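Local coordinates for ESAT-6/WXG100 secretion system protein (Streptococcus gallolyticus, PDB 7JQE) that is a subunit of the bacterial type VIIb secretion system, whose extracellular region probably supports the transport of toxins out of the cell, at the interface of chains A and B. Coordinates in Å, arbitrary orientation; residue numbers count along the deposited sequence, not the author numbering. Chains: chain A/B, ESAT-6/WXG100 secretion system protein.

Contact 1 and contact 2 lie about 107 Å apart, measured between the centres of their C-alpha atoms, and share no residue or secondary-structure element. Contact 1 falls in the loop that follows strand 268-275 and precedes strand 327-332. Contact 2 sits at the end of helix 448-451, before helix 462-491. Each pairs a segment with its own copy, so both lie about the same two-fold axis of an elongated pair of chains. Contact 2 carries hydrogen bonds and ring packing, whereas contact 1 is a loose polar touch. Such spacing suggests parallel association along the length, if the dimer is biological.

Contact 1: the interface of chains A and B. Residues chain A 278-279, 325; chain B 278-279.
A:Thr278 and B:Thr278 face each other across the two-fold axis, and their beta-carbons form what little apolar centre there is: A:Thr278 CB lies 4.3 Å from B:Thr278 CB. The methyl groups add little, since A:Thr278 CG2 and B:Thr278 CG2 are 5.3 Å apart. Each methyl is anti to its own carbonyl carbon, which places the threonine hydroxyl between the backbone N and the carbonyl carbon (chi1 84°) and directs it outward to the serine of the other chain. Around this centre the hydroxyls meet tip to tip. A:Thr278 OG1 stands 3.6 Å from B:Ser279 OG, and the twin pair, B:Thr278 OG1 and A:Ser279 OG, has the same separation. That is a polar touch too long to count as a hydrogen bond, and within this patch no nitrogen or oxygen of one side comes within bonding range of the other. Each serine hydroxyl also lies alongside the opposite serine's backbone, with A:Ser279 OG 3.9 Å from the carbonyl carbon C of B:Ser279. The serines hide 42 and 53 Å² and the threonines 29 Å² each, so the serines carry more of the patch. At the rim, the carboxylate of A:Asp325 only grazes the partner: its OD1 is 4.4 Å from B:Ser279 OG, and the residue hides 4 Å². All these residues are in loop, and the chain is not modelled directly after Ser279. With 157 Å² hidden in total and no bond across, the contact offers little specificity; it may simply keep the two loop ends side by side at this end of the elongated pair.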
loop_
_atom_site.group_PDB
_atom_site.type_symbol
_atom_site.label_atom_id
_atom_site.label_comp_id
_atom_site.label_asym_id
_atom_site.label_seq_id
_atom_site.Cartn_x
_atom_site.Cartn_y
_atom_site.Cartn_z
ATOM N N THR A 278 33.232 -79.306 -4.924
ATOM C CA THR A 278 34.453 -79.403 -5.721
ATOM C C THR A 278 34.825 -80.877 -5.849
ATOM O O THR A 278 35.184 -81.527 -4.859
ATOM C CB THR A 278 35.590 -78.600 -5.091
ATOM O OG1 THR A 278 36.240 -79.386 -4.084
ATOM C CG2 THR A 278 35.053 -77.319 -4.455
ATOM N N SER A 279 34.733 -81.404 -7.066
ATOM C CA SER A 279 35.046 -82.803 -7.334
ATOM C C SER A 279 36.386 -83.209 -6.735
ATOM O O SER A 279 36.913 -84.283 -7.041
ATOM C CB SER A 279 35.048 -83.064 -8.842
ATOM O OG SER A 279 35.893 -82.147 -9.521
ATOM N N ASP A 325 33.771 -84.547 -2.794
ATOM C CA ASP A 325 33.923 -84.420 -1.356
ATOM C C ASP A 325 33.030 -83.313 -0.799
ATOM O O ASP A 325 32.571 -82.435 -1.534
ATOM C CB ASP A 325 35.382 -84.139 -1.008
ATOM C CG ASP A 325 36.292 -84.199 -2.221
ATOM O OD1 ASP A 325 36.217 -83.281 -3.069
ATOM O OD2 ASP A 325 37.076 -85.165 -2.330
ATOM N N THR B 278 38.509 -76.474 -9.323
ATOM C CA THR B 278 37.840 -77.576 -8.637
ATOM C C THR B 278 38.718 -78.818 -8.757
ATOM O O THR B 278 38.906 -79.355 -9.855
ATOM C CB THR B 278 36.449 -77.828 -9.216
ATOM O OG1 THR B 278 36.549 -78.669 -10.371
ATOM C CG2 THR B 278 35.788 -76.509 -9.614
ATOM N N SER B 279 39.260 -79.267 -7.629
ATOM C CA SER B 279 40.130 -80.438 -7.596
ATOM C C SER B 279 39.521 -81.619 -8.340
ATOM O O SER B 279 40.009 -82.748 -8.235
ATOM C CB SER B 279 40.430 -80.832 -6.147
ATOM O OG SER B 279 39.233 -80.986 -5.399
#

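Contact 2: the interface of chains A and B. Residues chain A 451-454; chain B 451-454.
The phenol ring of A:Tyr452 carries B:Met451, a selenomethionine, on one face: the methylene CB sits over the ring centre, 3.8 Å from the centroid, in a CH-pi contact. The twin places A:Met451 CB over the ring of B:Tyr452. From the face the selenomethionine chain runs on toward the hydroxyl end, where B:Met451 CG is 3.7 Å from A:Tyr452 OH. The tyrosine CG is anti to its backbone N (chi1 -169°), which extends the ring across to the other chain's selenomethionine. In the latter, CG stands beside the backbone N and anti to the carbonyl carbon, which brings it toward the hydroxyl end of the ring, and a bend at chi2 turns the selenium away. Between the two face contacts the backbones pair as an antiparallel beta bridge, A:Tyr452 with B:Tyr452. Two hydrogen bonds close it: B:Gly453 N donates to A:Met451 O at 2.5 Å, and A:Gly453 N donates to B:Met451 O at the same distance. The bonds are fairly straight at the hydrogen (160°), with the donor tilted 28° from the carbonyl plane, although their shortness deserves caution at 2.40 Å resolution. Each glycine, with positive phi and psi, takes a left-handed backbone conformation just after the bridge. The patch hides 222 Å², of which A:Met451 gives 47 Å² and B:Met451 44 Å². Reciprocal bonds and reciprocal ring contacts fix the register of the two segments at this bridge. The site thus joins the chains between helix 448-451 and helix 462-491, and it may hold the extracellular region together as a dimer.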
loop_
_atom_site.group_PDB
_atom_site.type_symbol
_atom_site.label_atom_id
_atom_site.label_comp_id
_atom_site.label_asym_id
_atom_site.label_seq_id
_atom_site.Cartn_x
_atom_site.Cartn_y
_atom_site.Cartn_z
HETATM N N MSE A 451 -8.853 12.454 5.390
HETATM C CA MSE A 451 -8.220 13.718 5.024
HETATM C C MSE A 451 -8.158 13.989 3.519
HETATM O O MSE A 451 -7.724 15.063 3.098
HETATM C CB MSE A 451 -6.804 13.769 5.602
HETATM C CG MSE A 451 -6.763 13.929 7.113
HETATM SE SE MSE A 451 -7.514 15.663 7.620
HETATM C CE MSE A 451 -7.338 15.581 9.562
ATOM N N TYR A 452 -8.590 13.033 2.705
ATOM C CA TYR A 452 -8.598 13.231 1.258
ATOM C C TYR A 452 -9.532 14.379 0.881
ATOM O O TYR A 452 -10.735 14.324 1.143
ATOM C CB TYR A 452 -9.028 11.943 0.564
ATOM C CG TYR A 452 -8.840 11.928 -0.939
ATOM C CD1 TYR A 452 -9.717 12.609 -1.777
ATOM C CD2 TYR A 452 -7.799 11.205 -1.523
ATOM C CE1 TYR A 452 -9.554 12.589 -3.153
ATOM C CE2 TYR A 452 -7.628 11.177 -2.897
ATOM C CZ TYR A 452 -8.508 11.867 -3.707
ATOM O OH TYR A 452 -8.336 11.838 -5.073
ATOM N N GLY A 453 -8.976 15.413 0.259
ATOM C CA GLY A 453 -9.763 16.568 -0.166
ATOM C C GLY A 453 -10.559 17.196 0.952
ATOM O O GLY A 453 -11.675 17.677 0.722
ATOM N N ASN A 454 -10.009 17.208 2.166
ATOM C CA ASN A 454 -10.729 17.615 3.367
ATOM C C ASN A 454 -10.022 18.803 4.009
ATOM O O ASN A 454 -8.945 18.648 4.595
ATOM C CB ASN A 454 -10.836 16.451 4.353
ATOM C CG ASN A 454 -11.529 16.842 5.648
ATOM O OD1 ASN A 454 -12.079 17.939 5.770
ATOM N ND2 ASN A 454 -11.514 15.938 6.620
HETATM N N MSE B 451 -3.995 15.444 -2.838
HETATM C CA MSE B 451 -5.336 15.719 -2.332
HETATM C C MSE B 451 -5.478 15.620 -0.811
HETATM O O MSE B 451 -6.542 15.915 -0.264
HETATM C CB MSE B 451 -6.339 14.770 -2.992
HETATM C CG MSE B 451 -6.591 15.067 -4.461
HETATM SE SE MSE B 451 -7.444 16.818 -4.649
HETATM C CE MSE B 451 -7.630 16.923 -6.589
ATOM N N TYR B 452 -4.418 15.213 -0.122
ATOM C CA TYR B 452 -4.462 15.128 1.336
ATOM C C TYR B 452 -4.693 16.510 1.944
ATOM O O TYR B 452 -3.885 17.422 1.760
ATOM C CB TYR B 452 -3.161 14.526 1.857
ATOM C CG TYR B 452 -3.169 14.149 3.324
ATOM C CD1 TYR B 452 -3.054 15.121 4.313
ATOM C CD2 TYR B 452 -3.262 12.815 3.719
ATOM C CE1 TYR B 452 -3.050 14.779 5.656
ATOM C CE2 TYR B 452 -3.258 12.462 5.059
ATOM C CZ TYR B 452 -3.149 13.445 6.022
ATOM O OH TYR B 452 -3.144 13.092 7.354
ATOM N N GLY B 453 -5.794 16.658 2.675
ATOM C CA GLY B 453 -6.122 17.926 3.320
ATOM C C GLY B 453 -6.154 19.095 2.367
ATOM O O GLY B 453 -5.773 20.210 2.743
ATOM N N ASN B 454 -6.606 18.869 1.134
ATOM C CA ASN B 454 -6.526 19.854 0.060
ATOM C C ASN B 454 -7.928 20.175 -0.444
ATOM O O ASN B 454 -8.555 19.350 -1.120
ATOM C CB ASN B 454 -5.646 19.338 -1.080
ATOM C CG ASN B 454 -5.578 20.305 -2.251
ATOM O OD1 ASN B 454 -6.055 21.439 -2.169
ATOM N ND2 ASN B 454 -4.972 19.862 -3.346
#